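Local coordinates for extracellular solute-binding protein, family 1 (Trichodesmium erythraeum IMS101, PDB 6G7N) that binds ferric iron through tyrosine side chains and probably delivers it to an ABC transporter as the extracellular solute-binding component, at residues D19-T22 with G26-V29; F96-R101 with K250-L255; K109-P114 with I188-L193; Y197-L202 with D215-F220. All coordinates share one frame; numbering follows the deposited sequence. Where two conformers were deposited one is given.

Contact 1. Residues D19-T22 with G26-V29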
loop_
_atom_site.group_PDB
_atom_site.type_symbol
_atom_site.label_atom_id
_atom_site.label_comp_id
_atom_site.label_asym_id
_atom_site.label_seq_id
_atom_site.Cartn_x
_atom_site.Cartn_y
_atom_site.Cartn_z
ATOM N N ASP A 19 -16.192 -15.162 -8.991
ATOM C CA ASP A 19 -17.429 -15.749 -9.516
ATOM C C ASP A 19 -18.112 -14.859 -10.548
ATOM O O ASP A 19 -18.607 -15.353 -11.546
ATOM C CB ASP A 19 -18.367 -16.077 -8.356
ATOM C CG ASP A 19 -17.866 -17.257 -7.479
ATOM O OD1 ASP A 19 -16.873 -17.913 -7.843
ATOM O OD2 ASP A 19 -18.438 -17.461 -6.419
ATOM N N SER A 20 -18.118 -13.550 -10.328
ATOM C CA SER A 20 -18.661 -12.624 -11.312
ATOM C C SER A 20 -17.843 -12.635 -12.591
ATOM O O SER A 20 -18.405 -12.648 -13.708
ATOM C CB SER A 20 -18.744 -11.237 -10.713
ATOM O OG SER A 20 -19.222 -10.344 -11.697
ATOM N N PHE A 21 -16.521 -12.616 -12.445
ATOM C CA PHE A 21 -15.626 -12.743 -13.598
ATOM C C PHE A 21 -15.943 -14.002 -14.406
ATOM O O PHE A 21 -16.040 -13.935 -15.636
ATOM C CB PHE A 21 -14.182 -12.717 -13.130
ATOM C CG PHE A 21 -13.204 -12.965 -14.204
ATOM C CD1 PHE A 21 -12.927 -11.967 -15.132
ATOM C CD2 PHE A 21 -12.498 -14.156 -14.286
ATOM C CE1 PHE A 21 -12.008 -12.163 -16.143
ATOM C CE2 PHE A 21 -11.555 -14.351 -15.278
ATOM C CZ PHE A 21 -11.316 -13.352 -16.214
ATOM N N THR A 22 -16.127 -15.123 -13.735
ATOM C CA THR A 22 -16.453 -16.348 -14.441
ATOM C C THR A 22 -17.803 -16.270 -15.175
ATOM O O THR A 22 -17.919 -16.742 -16.313
ATOM C CB THR A 22 -16.383 -17.530 -13.482
ATOM O OG1 THR A 22 -15.072 -17.576 -12.913
ATOM C CG2 THR A 22 -16.670 -18.825 -14.190
ATOM N N GLY A 26 -16.605 -16.691 -18.741
ATOM C CA GLY A 26 -16.478 -18.130 -18.848
ATOM C C GLY A 26 -15.228 -18.714 -18.218
ATOM O O GLY A 26 -15.081 -19.923 -18.216
ATOM N N LEU A 27 -14.330 -17.884 -17.703
ATOM C CA LEU A 27 -13.029 -18.351 -17.227
ATOM C C LEU A 27 -13.044 -18.565 -15.725
ATOM O O LEU A 27 -13.421 -17.667 -14.989
ATOM C CB LEU A 27 -11.978 -17.305 -17.548
ATOM C CG LEU A 27 -11.714 -17.101 -19.033
ATOM C CD1 LEU A 27 -10.825 -15.891 -19.228
ATOM C CD2 LEU A 27 -11.105 -18.321 -19.714
ATOM N N LYS A 28 -12.634 -19.751 -15.278
ATOM C CA LYS A 28 -12.443 -20.037 -13.868
ATOM C C LYS A 28 -11.172 -19.346 -13.386
ATOM O O LYS A 28 -10.219 -19.156 -14.142
ATOM C CB LYS A 28 -12.331 -21.543 -13.642
ATOM C CG LYS A 28 -12.213 -21.943 -12.189
ATOM C CD LYS A 28 -12.156 -23.444 -11.984
ATOM C CE LYS A 28 -11.989 -23.758 -10.502
ATOM N NZ LYS A 28 -11.910 -25.217 -10.264
ATOM N N VAL A 29 -11.181 -18.983 -12.111
ATOM C CA VAL A 29 -10.002 -18.445 -11.428
ATOM C C VAL A 29 -9.455 -19.496 -10.467
ATOM O O VAL A 29 -10.141 -19.865 -9.501
ATOM C CB VAL A 29 -10.325 -17.164 -10.642
ATOM C CG1 VAL A 29 -9.070 -16.630 -9.947
ATOM C CG2 VAL A 29 -10.965 -16.115 -11.560
HETATM O O HOH W 1 -14.039 -18.467 -10.542
#
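Thr22 OG1 is gripped from several sides where helix 15-25 turns over into strand 28-33, the second half of a beta-alpha-beta unit that begins with strand 2-7. The hydroxyl donates to Leu27 O over 2.7 Å, with OG1 tilted 32° from the carbonyl plane; Tyr18 O, one turn back, is also in hydrogen-bonding reach, so the single proton is probably shared. A water donates to the same OG1 at 2.7 Å and accepts a weak bond from Val29 N. With OG1 beside its own backbone N (chi1 -57°), Thr22 directs the hydroxyl from the last helical turn toward the chain that leaves it, while CB and CG2 pack against the same Leu27 oxygen. The turn is closed by Gly26 N to Thr22 O, 2.8 Å. Gly26 leaves helical angles first, and its positive phi (84°) suits glycine because a CB would press on the preceding carbonyl oxygen.

On the buried side Phe21 lays its ring obliquely against Leu27 and the start of strand 28-33. Its CE2 meets Leu27 CB at 3.7 Å, and CZ comes near Leu27 CD1. The Val29 side chain crosses at about a right angle, CG2 touching Phe21 CD2 at 3.7 Å.

Contact 2. Residues F96-R101 with K250-L255. With DAL (D-alanine), chain C.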
loop_
_atom_site.group_PDB
_atom_site.type_symbol
_atom_site.label_atom_id
_atom_site.label_comp_id
_atom_site.label_asym_id
_atom_site.label_seq_id
_atom_site.Cartn_x
_atom_site.Cartn_y
_atom_site.Cartn_z
ATOM N N PHE A 96 -0.038 -2.729 -12.436
ATOM C CA PHE A 96 -1.144 -1.766 -12.338
ATOM C C PHE A 96 -1.721 -1.816 -10.941
ATOM O O PHE A 96 -1.915 -2.893 -10.385
ATOM C CB PHE A 96 -2.259 -2.164 -13.342
ATOM C CG PHE A 96 -1.787 -2.242 -14.772
ATOM C CD1 PHE A 96 -1.183 -3.415 -15.249
ATOM C CD2 PHE A 96 -1.842 -1.144 -15.623
ATOM C CE1 PHE A 96 -0.677 -3.485 -16.533
ATOM C CE2 PHE A 96 -1.313 -1.221 -16.909
ATOM C CZ PHE A 96 -0.738 -2.383 -17.344
ATOM N N GLY A 97 -2.080 -0.645 -10.404
ATOM C CA GLY A 97 -2.828 -0.602 -9.159
ATOM C C GLY A 97 -4.321 -0.812 -9.342
ATOM O O GLY A 97 -4.902 -0.267 -10.256
ATOM N N PHE A 98 -4.897 -1.566 -8.397
ATOM C CA PHE A 98 -6.330 -1.839 -8.387
ATOM C C PHE A 98 -7.042 -1.367 -7.129
ATOM O O PHE A 98 -8.252 -1.160 -7.171
ATOM C CB PHE A 98 -6.620 -3.308 -8.660
ATOM C CG PHE A 98 -6.138 -3.734 -10.030
ATOM C CD1 PHE A 98 -6.851 -3.406 -11.167
ATOM C CD2 PHE A 98 -4.954 -4.417 -10.195
ATOM C CE1 PHE A 98 -6.381 -3.746 -12.424
ATOM C CE2 PHE A 98 -4.464 -4.736 -11.453
ATOM C CZ PHE A 98 -5.186 -4.414 -12.565
ATOM N N SER A 99 -6.318 -1.156 -6.020
ATOM C CA SER A 99 -6.849 -0.398 -4.874
ATOM C C SER A 99 -5.699 0.430 -4.316
ATOM O O SER A 99 -4.534 0.161 -4.614
ATOM C CB SER A 99 -7.556 -1.259 -3.820
ATOM O OG SER A 99 -6.668 -2.108 -3.151
ATOM N N LYS A 100 -6.052 1.416 -3.505
ATOM C CA LYS A 100 -5.126 2.416 -3.018
ATOM C C LYS A 100 -5.200 2.525 -1.503
ATOM O O LYS A 100 -6.276 2.495 -0.906
ATOM C CB LYS A 100 -5.525 3.799 -3.662
ATOM C CG LYS A 100 -4.851 5.052 -3.230
ATOM C CD LYS A 100 -5.414 6.160 -4.108
ATOM C CE LYS A 100 -6.856 6.617 -3.899
ATOM N NZ LYS A 100 -7.110 7.878 -4.641
ATOM N N ARG A 101 -4.026 2.705 -0.897
ATOM C CA ARG A 101 -3.876 2.956 0.539
ATOM C C ARG A 101 -3.077 4.238 0.714
ATOM O O ARG A 101 -2.339 4.652 -0.149
ATOM C CB ARG A 101 -3.232 1.765 1.260
ATOM C CG ARG A 101 -1.837 1.347 0.751
ATOM C CD ARG A 101 -1.833 0.276 -0.335
ATOM N NE ARG A 101 -2.475 -0.971 0.036
ATOM C CZ ARG A 101 -1.983 -1.859 0.915
ATOM N NH1 ARG A 101 -2.706 -2.908 1.241
ATOM N NH2 ARG A 101 -0.797 -1.690 1.488
ATOM N N LYS A 250 -8.166 -10.079 -19.640
ATOM C CA LYS A 250 -9.594 -9.921 -19.296
ATOM C C LYS A 250 -9.784 -9.755 -17.797
ATOM O O LYS A 250 -10.674 -8.983 -17.361
ATOM C CB LYS A 250 -10.418 -11.105 -19.794
ATOM C CG LYS A 250 -10.645 -11.142 -21.302
ATOM C CD LYS A 250 -11.562 -12.300 -21.699
ATOM C CE LYS A 250 -11.857 -12.332 -23.202
ATOM N NZ LYS A 250 -12.841 -13.387 -23.575
ATOM N N PHE A 251 -9.018 -10.490 -17.005
ATOM C CA PHE A 251 -9.141 -10.373 -15.557
ATOM C C PHE A 251 -8.717 -8.992 -15.067
ATOM O O PHE A 251 -9.470 -8.370 -14.283
ATOM C CB PHE A 251 -8.333 -11.478 -14.878
ATOM C CG PHE A 251 -8.523 -11.507 -13.384
ATOM C CD1 PHE A 251 -9.726 -11.907 -12.833
ATOM C CD2 PHE A 251 -7.512 -11.119 -12.522
ATOM C CE1 PHE A 251 -9.936 -11.929 -11.462
ATOM C CE2 PHE A 251 -7.698 -11.150 -11.146
ATOM C CZ PHE A 251 -8.902 -11.557 -10.617
ATOM N N LEU A 252 -7.570 -8.500 -15.517
ATOM C CA LEU A 252 -7.168 -7.150 -15.104
ATOM C C LEU A 252 -8.194 -6.106 -15.509
ATOM O O LEU A 252 -8.521 -5.193 -14.734
ATOM C CB LEU A 252 -5.794 -6.790 -15.659
ATOM C CG LEU A 252 -4.617 -7.688 -15.252
ATOM C CD1 LEU A 252 -3.337 -7.021 -15.686
ATOM C CD2 LEU A 252 -4.615 -7.992 -13.738
ATOM N N GLU A 253 -8.716 -6.222 -16.726
ATOM C CA GLU A 253 -9.723 -5.259 -17.179
ATOM C C GLU A 253 -10.990 -5.360 -16.333
ATOM O O GLU A 253 -11.599 -4.343 -15.995
ATOM C CB GLU A 253 -10.014 -5.444 -18.647
ATOM C CG GLU A 253 -8.853 -5.015 -19.517
ATOM C CD GLU A 253 -9.057 -5.191 -21.016
ATOM O OE1 GLU A 253 -9.891 -6.016 -21.432
ATOM O OE2 GLU A 253 -8.309 -4.542 -21.790
ATOM N N TYR A 254 -11.410 -6.578 -15.987
ATOM C CA TYR A 254 -12.564 -6.739 -15.118
ATOM C C TYR A 254 -12.369 -6.033 -13.777
ATOM O O TYR A 254 -13.304 -5.428 -13.241
ATOM C CB TYR A 254 -12.850 -8.238 -14.941
ATOM C CG TYR A 254 -13.804 -8.490 -13.813
ATOM C CD1 TYR A 254 -15.156 -8.188 -13.909
ATOM C CD2 TYR A 254 -13.325 -8.941 -12.575
ATOM C CE1 TYR A 254 -15.999 -8.362 -12.809
ATOM C CE2 TYR A 254 -14.146 -9.098 -11.502
ATOM C CZ TYR A 254 -15.470 -8.803 -11.608
ATOM O OH TYR A 254 -16.271 -8.904 -10.484
ATOM N N LEU A 255 -11.146 -6.070 -13.240
ATOM C CA LEU A 255 -10.882 -5.459 -11.942
ATOM C C LEU A 255 -11.104 -3.958 -11.885
ATOM O O LEU A 255 -11.283 -3.428 -10.777
ATOM C CB LEU A 255 -9.478 -5.787 -11.451
ATOM C CG LEU A 255 -9.221 -7.245 -11.046
ATOM C CD1 LEU A 255 -7.752 -7.383 -10.669
ATOM C CD2 LEU A 255 -10.099 -7.679 -9.907
HETATM N N DAL C . -0.815 -6.443 4.947
HETATM C CA DAL C . -1.975 -7.038 4.203
HETATM C CB DAL C . -1.559 -8.331 3.518
HETATM C C DAL C . -2.608 -6.087 3.242
HETATM O O DAL C . -2.203 -4.908 3.285
HETATM O OXT DAL C . -3.498 -6.531 2.466
#
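Phe98 offers one ring face to Leu255, whose CD1 sits 4.0 Å from the ring centroid and only 7° off the ring normal, a CH-pi contact almost exactly over the centre. Leu255 CB comes in closer to the rim, 3.6 Å from Phe98 CD1. Leu252, one turn earlier on helix 245-255, meets the far end of the same ring: its CD2 lies 3.8 Å from Phe98 CZ, and its carbonyl oxygen approaches Phe98 CE1 obliquely. Both leucine side chains cross the phenylalanine at about a right angle, and the ring is thus held by two successive turns of the helix. Phe98 reaches them with CG beside its backbone N (chi1 -62°), which carries the ring toward the helix. Phe96 adds a looser touch, its CD1 standing 4.2 Å from Leu252 CD1. The interface is buried and its side-chain contacts are apolar.

Phe98 and Ser99 both face Ser234 in a classic beta bulge, and the strand turns a corner there. Beyond it Arg101, part of the ligand pocket, puts the edge of its guanidinium toward the bound D-alanine: NH1 donates to the D-alanine O over 2.9 Å at 163°, a fairly straight bond. The same NH1 makes a salt bridge with Glu270, which probably helps to position it.

Helix 245-255 is thereby laid against strand 96-108, with strand 231-239 alongside and touching Leu252 through Val238. Helix 15-25 packs on Leu255 through Leu17, and helix 258-266 reaches Phe98 through Phe264.

Contact 3. Residues K109-P114 with I188-L193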
loop_
_atom_site.group_PDB
_atom_site.type_symbol
_atom_site.label_atom_id
_atom_site.label_comp_id
_atom_site.label_asym_id
_atom_site.label_seq_id
_atom_site.Cartn_x
_atom_site.Cartn_y
_atom_site.Cartn_z
ATOM N N LYS A 109 -6.247 11.442 19.947
ATOM C CA LYS A 109 -7.175 12.567 19.926
ATOM C C LYS A 109 -7.157 13.412 21.208
ATOM O O LYS A 109 -7.414 14.613 21.161
ATOM C CB LYS A 109 -8.598 12.104 19.630
ATOM C CG LYS A 109 -8.801 11.530 18.234
ATOM C CD LYS A 109 -10.281 11.310 17.954
ATOM C CE LYS A 109 -10.499 10.831 16.532
ATOM N NZ LYS A 109 -11.948 10.782 16.134
ATOM N N ASN A 110 -6.858 12.776 22.340
ATOM C CA ASN A 110 -6.763 13.466 23.615
ATOM C C ASN A 110 -5.526 14.371 23.666
ATOM O O ASN A 110 -5.583 15.487 24.211
ATOM C CB ASN A 110 -6.708 12.420 24.736
ATOM C CG ASN A 110 -6.866 13.019 26.100
ATOM O OD1 ASN A 110 -7.801 13.765 26.345
ATOM N ND2 ASN A 110 -5.946 12.697 26.996
ATOM N N LYS A 111 -4.401 13.889 23.119
ATOM C CA LYS A 111 -3.115 14.570 23.299
ATOM C C LYS A 111 -2.733 15.500 22.140
ATOM O O LYS A 111 -1.897 16.388 22.330
ATOM C CB LYS A 111 -1.994 13.549 23.548
ATOM C CG LYS A 111 -2.228 12.594 24.717
ATOM C CD LYS A 111 -2.326 13.277 26.052
ATOM C CE LYS A 111 -0.953 13.702 26.511
ATOM N NZ LYS A 111 -1.022 14.192 27.914
ATOM N N VAL A 112 -3.309 15.289 20.947
ATOM C CA VAL A 112 -2.882 15.965 19.729
ATOM C C VAL A 112 -4.084 16.547 18.997
ATOM O O VAL A 112 -4.995 15.812 18.612
ATOM C CB VAL A 112 -2.147 14.982 18.797
ATOM C CG1 VAL A 112 -1.690 15.662 17.503
ATOM C CG2 VAL A 112 -0.925 14.388 19.476
ATOM N N GLN A 113 -4.064 17.855 18.779
ATOM C CA GLN A 113 -5.048 18.513 17.915
ATOM C C GLN A 113 -4.553 18.451 16.477
ATOM O O GLN A 113 -3.354 18.573 16.243
ATOM C CB GLN A 113 -5.226 19.968 18.346
ATOM C CG GLN A 113 -5.716 20.152 19.785
ATOM C CD GLN A 113 -7.000 19.414 20.048
ATOM O OE1 GLN A 113 -7.071 18.558 20.939
ATOM N NE2 GLN A 113 -8.009 19.691 19.237
ATOM N N PRO A 114 -5.444 18.231 15.499
ATOM C CA PRO A 114 -4.968 18.177 14.083
ATOM C C PRO A 114 -4.246 19.430 13.617
ATOM O O PRO A 114 -3.406 19.342 12.739
ATOM C CB PRO A 114 -6.246 17.947 13.262
ATOM C CG PRO A 114 -7.337 17.724 14.234
ATOM C CD PRO A 114 -6.862 17.858 15.640
ATOM N N ILE A 188 1.546 5.352 24.635
ATOM C CA ILE A 188 2.964 5.020 24.494
ATOM C C ILE A 188 3.616 6.022 23.527
ATOM O O ILE A 188 4.758 6.459 23.724
ATOM C CB ILE A 188 3.107 3.560 24.014
ATOM C CG1 ILE A 188 2.603 2.608 25.110
ATOM C CG2 ILE A 188 4.538 3.252 23.613
ATOM C CD1 ILE A 188 2.436 1.187 24.670
ATOM N N GLY A 189 2.892 6.354 22.463
ATOM C CA GLY A 189 3.243 7.464 21.601
ATOM C C GLY A 189 2.063 8.402 21.496
ATOM O O GLY A 189 0.914 7.993 21.783
ATOM N N ASP A 190 2.309 9.640 21.047
ATOM C CA ASP A 190 1.208 10.541 20.710
ATOM C C ASP A 190 0.830 10.456 19.236
ATOM O O ASP A 190 -0.308 10.769 18.887
ATOM C CB ASP A 190 1.518 11.993 21.101
ATOM C CG ASP A 190 1.524 12.225 22.608
ATOM O OD1 ASP A 190 1.049 11.369 23.381
ATOM O OD2 ASP A 190 2.033 13.291 22.984
ATOM N N ILE A 191 1.788 10.111 18.371
ATOM C CA ILE A 191 1.541 9.982 16.943
ATOM C C ILE A 191 2.291 8.762 16.432
ATOM O O ILE A 191 3.258 8.289 17.032
ATOM C CB ILE A 191 1.916 11.261 16.146
ATOM C CG1 ILE A 191 3.409 11.538 16.230
ATOM C CG2 ILE A 191 1.079 12.454 16.571
ATOM C CD1 ILE A 191 3.849 12.666 15.307
ATOM N N GLY A 192 1.837 8.263 15.289
ATOM C CA GLY A 192 2.530 7.187 14.598
ATOM C C GLY A 192 2.236 7.230 13.138
ATOM O O GLY A 192 1.407 8.017 12.702
ATOM N N LEU A 193 2.956 6.410 12.364
ATOM C CA LEU A 193 2.652 6.244 10.936
ATOM C C LEU A 193 2.088 4.856 10.721
ATOM O O LEU A 193 2.594 3.874 11.266
ATOM C CB LEU A 193 3.884 6.445 10.048
ATOM C CG LEU A 193 4.507 7.824 10.009
ATOM C CD1 LEU A 193 5.638 7.995 8.994
ATOM C CD2 LEU A 193 3.511 8.931 9.693
#
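Val112 and Asp190 meet where the loop after strand 96-108 passes the start of strand 191-195. The valine CG2 does most of the touching: it lies 3.7 Å from Asp190 O and 3.8 Å from Asp190 CB, then reaches Ile191 CG2 at 4.0 Å. This follows from the valine torsion, which sets CG1 anti to the backbone N (chi1 180°) and leaves CG2 on the N side, directed at the Asp190 carbonyl and Ile191. Ile191 brings its CG2 to meet it, branch to branch, because its longer arm CG1 is placed between N and the carbonyl carbon (chi1 64°).

Lys111 runs obliquely past the Asp190 carboxylate. Its CB and CG each lie 3.7 Å from Asp190 OD1, but the chain bends at chi2 and chi3 and carries the ammonium group away. Lys111 NZ ends 5.7 Å from Asp190 OD1, so the pair forms no salt bridge, although the opposite charges may still attract weakly. The lysine has two modelled conformers, and this detail applies to one of them. What touches the acid is therefore the aliphatic root of the lysine.

This is structural packing at the N-terminal end of strand 191-195, which lies between strands 96-108 and 132-133. Asp190 and Ile191 are bonded through their backbones to Lys131, Ile191 also to Val133, while Tyr107 of strand 96-108 packs against both Val112 and Ile191.

Contact 4. Residues Y197-L202 with D215-F220. With FE (Fe (III) ion), chain E; DAL (D-alanine), chain C.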
loop_
_atom_site.group_PDB
_atom_site.type_symbol
_atom_site.label_atom_id
_atom_site.label_comp_id
_atom_site.label_asym_id
_atom_site.label_seq_id
_atom_site.Cartn_x
_atom_site.Cartn_y
_atom_site.Cartn_z
ATOM N N TYR A 197 -6.038 1.873 5.991
ATOM C CA TYR A 197 -6.968 0.774 6.126
ATOM C C TYR A 197 -6.871 0.065 7.467
ATOM O O TYR A 197 -7.818 -0.632 7.845
ATOM C CB TYR A 197 -6.841 -0.212 4.941
ATOM C CG TYR A 197 -5.486 -0.824 4.783
ATOM C CD1 TYR A 197 -5.103 -1.957 5.474
ATOM C CD2 TYR A 197 -4.550 -0.264 3.921
ATOM C CE1 TYR A 197 -3.835 -2.509 5.307
ATOM C CE2 TYR A 197 -3.277 -0.802 3.758
ATOM C CZ TYR A 197 -2.887 -1.905 4.480
ATOM O OH TYR A 197 -1.614 -2.390 4.374
ATOM N N TYR A 198 -5.764 0.205 8.195
ATOM C CA TYR A 198 -5.661 -0.449 9.501
ATOM C C TYR A 198 -6.548 0.243 10.538
ATOM O O TYR A 198 -7.065 -0.419 11.448
ATOM C CB TYR A 198 -4.208 -0.543 9.993
ATOM C CG TYR A 198 -3.359 -1.489 9.191
ATOM C CD1 TYR A 198 -3.614 -2.853 9.168
ATOM C CD2 TYR A 198 -2.309 -1.017 8.414
ATOM C CE1 TYR A 198 -2.836 -3.706 8.424
ATOM C CE2 TYR A 198 -1.535 -1.875 7.656
ATOM C CZ TYR A 198 -1.808 -3.218 7.649
ATOM O OH TYR A 198 -1.056 -4.072 6.875
ATOM N N LEU A 199 -6.713 1.562 10.445
ATOM C CA LEU A 199 -7.637 2.227 11.348
ATOM C C LEU A 199 -9.079 1.872 10.984
ATOM O O LEU A 199 -9.900 1.581 11.871
ATOM C CB LEU A 199 -7.422 3.737 11.357
ATOM C CG LEU A 199 -8.285 4.506 12.337
ATOM C CD1 LEU A 199 -8.065 4.085 13.798
ATOM C CD2 LEU A 199 -8.040 6.000 12.194
ATOM N N ALA A 200 -9.381 1.885 9.683
ATOM C CA ALA A 200 -10.691 1.446 9.219
ATOM C C ALA A 200 -11.059 0.040 9.678
ATOM O O ALA A 200 -12.207 -0.246 10.040
ATOM C CB ALA A 200 -10.773 1.589 7.726
ATOM N N ARG A 201 -10.073 -0.857 9.641
ATOM C CA ARG A 201 -10.286 -2.233 10.062
ATOM C C ARG A 201 -10.745 -2.296 11.531
ATOM O O ARG A 201 -11.682 -3.042 11.861
ATOM C CB ARG A 201 -9.016 -3.024 9.869
ATOM C CG ARG A 201 -9.171 -4.491 10.105
ATOM C CD ARG A 201 -7.847 -5.215 9.924
ATOM N NE ARG A 201 -7.317 -5.162 8.552
ATOM C CZ ARG A 201 -6.177 -5.738 8.199
ATOM N NH1 ARG A 201 -5.423 -6.338 9.120
ATOM N NH2 ARG A 201 -5.759 -5.714 6.943
ATOM N N LEU A 202 -10.102 -1.495 12.398
ATOM C CA LEU A 202 -10.504 -1.432 13.796
ATOM C C LEU A 202 -11.889 -0.870 13.968
ATOM O O LEU A 202 -12.668 -1.359 14.811
ATOM C CB LEU A 202 -9.478 -0.642 14.613
ATOM C CG LEU A 202 -8.119 -1.293 14.756
ATOM C CD1 LEU A 202 -7.100 -0.249 15.194
ATOM C CD2 LEU A 202 -8.133 -2.448 15.742
ATOM N N ASP A 215 -11.767 4.749 18.393
ATOM C CA ASP A 215 -12.363 6.005 18.818
ATOM C C ASP A 215 -11.360 6.991 19.419
ATOM O O ASP A 215 -11.629 8.176 19.430
ATOM C CB ASP A 215 -13.424 5.727 19.879
ATOM N N LYS A 216 -10.227 6.479 19.900
ATOM C CA LYS A 216 -9.159 7.281 20.509
ATOM C C LYS A 216 -8.113 7.814 19.537
ATOM O O LYS A 216 -7.265 8.632 19.944
ATOM C CB LYS A 216 -8.413 6.455 21.556
ATOM C CG LYS A 216 -9.262 6.179 22.782
ATOM C CD LYS A 216 -8.593 5.214 23.732
ATOM C CE LYS A 216 -9.352 5.107 25.048
ATOM N NZ LYS A 216 -8.822 6.135 25.973
ATOM N N VAL A 217 -8.145 7.344 18.281
ATOM C CA VAL A 217 -7.100 7.644 17.302
ATOM C C VAL A 217 -7.698 8.260 16.055
ATOM O O VAL A 217 -8.656 7.709 15.483
ATOM C CB VAL A 217 -6.331 6.362 16.938
ATOM C CG1 VAL A 217 -5.266 6.627 15.863
ATOM C CG2 VAL A 217 -5.692 5.754 18.175
ATOM N N GLY A 218 -7.158 9.407 15.656
ATOM C CA GLY A 218 -7.545 10.061 14.428
ATOM C C GLY A 218 -6.552 9.769 13.319
ATOM O O GLY A 218 -5.448 9.298 13.579
ATOM N N MET A 219 -6.990 10.076 12.106
ATOM C CA MET A 219 -6.179 9.929 10.894
ATOM C C MET A 219 -5.980 11.279 10.259
ATOM O O MET A 219 -6.954 11.956 9.965
ATOM C CB MET A 219 -6.933 9.039 9.901
ATOM C CG MET A 219 -6.320 9.023 8.520
ATOM S SD MET A 219 -7.042 7.738 7.493
ATOM C CE MET A 219 -7.086 6.400 8.633
ATOM N N PHE A 220 -4.719 11.644 10.000
ATOM C CA PHE A 220 -4.369 12.916 9.380
ATOM C C PHE A 220 -3.622 12.635 8.069
ATOM O O PHE A 220 -2.611 11.934 8.066
ATOM C CB PHE A 220 -3.499 13.744 10.330
ATOM C CG PHE A 220 -3.179 15.126 9.849
ATOM C CD1 PHE A 220 -4.039 16.186 10.096
ATOM C CD2 PHE A 220 -2.041 15.359 9.097
ATOM C CE1 PHE A 220 -3.734 17.462 9.667
ATOM C CE2 PHE A 220 -1.746 16.633 8.650
ATOM C CZ PHE A 220 -2.592 17.678 8.928
HETATM FE FE FE E . -1.040 -4.231 4.891
HETATM N N DAL C . -0.815 -6.443 4.947
HETATM C CA DAL C . -1.975 -7.038 4.203
HETATM C CB DAL C . -1.559 -8.331 3.518
HETATM C C DAL C . -2.608 -6.087 3.242
HETATM O O DAL C . -2.203 -4.908 3.285
HETATM O OXT DAL C . -3.498 -6.531 2.466
#
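Leu199 reaches out from helix 196-204 to strand 217-220 and makes every close contact between the two. With CG anti to its backbone N (chi1 -176°), the side chain sends both methyls to the strand: CD2 lies 3.8 Å from Val217 O, and CD1 is 4.2 Å from Val217 CB. Met219, the next residue to point toward the helix, takes the other flank. Its chain is extended until the last torsion, where it folds back to put CE 3.7 Å from Leu199 CD2 and nearly as close to Leu199 CB. Leu199 and Met219 lie alongside each other, running in opposite senses. That geometry belongs to one of two deposited conformers of Met219. Gly218, between the two, turns no side chain to the helix. The helix and strand segments run roughly antiparallel, at 147°, with axes 9.7 Å apart, and Met106 of neighbouring strand 96-108 packs against both Leu199 and Val217.

The rings of Tyr197 and Tyr198 end on the far side, at the iron. Tyr197 OH and Tyr198 OH each bind the ferric ion at 2.0 Å, with Tyr141 among the further ligands, and D-alanine chelates it through N at 2.2 Å and O at 2.1 Å. Such short bonds suggest that both tyrosines bind as phenolates, whose negative charge would stabilise iron in its ferric state.

All four contacts reach one mixed sheet, and contacts 1 and 3 lie on opposite sides of the chain's centre, about 45 Å apart between centres. Contact 1 closes first along the chain; contacts 3 and 4 follow inside the long loop closed by contact 2. Contacts 1 and 2 touch, Phe21 meeting Phe251 edge to face between helices 15-25 and 245-255. Contacts 3 and 4, centres about 12 Å apart, share a probable hydrogen bond, Lys109 N to Lys216 O. Strand 96-108 starts in contact 2 and pairs onward with strands 191-195 and 217-220. Arg101 and Tyr197 meet at the D-alanine, so contacts 2 and 4 serve the ligand site from two sides, probably the cleft of a two-lobed periplasmic-binding-protein fold.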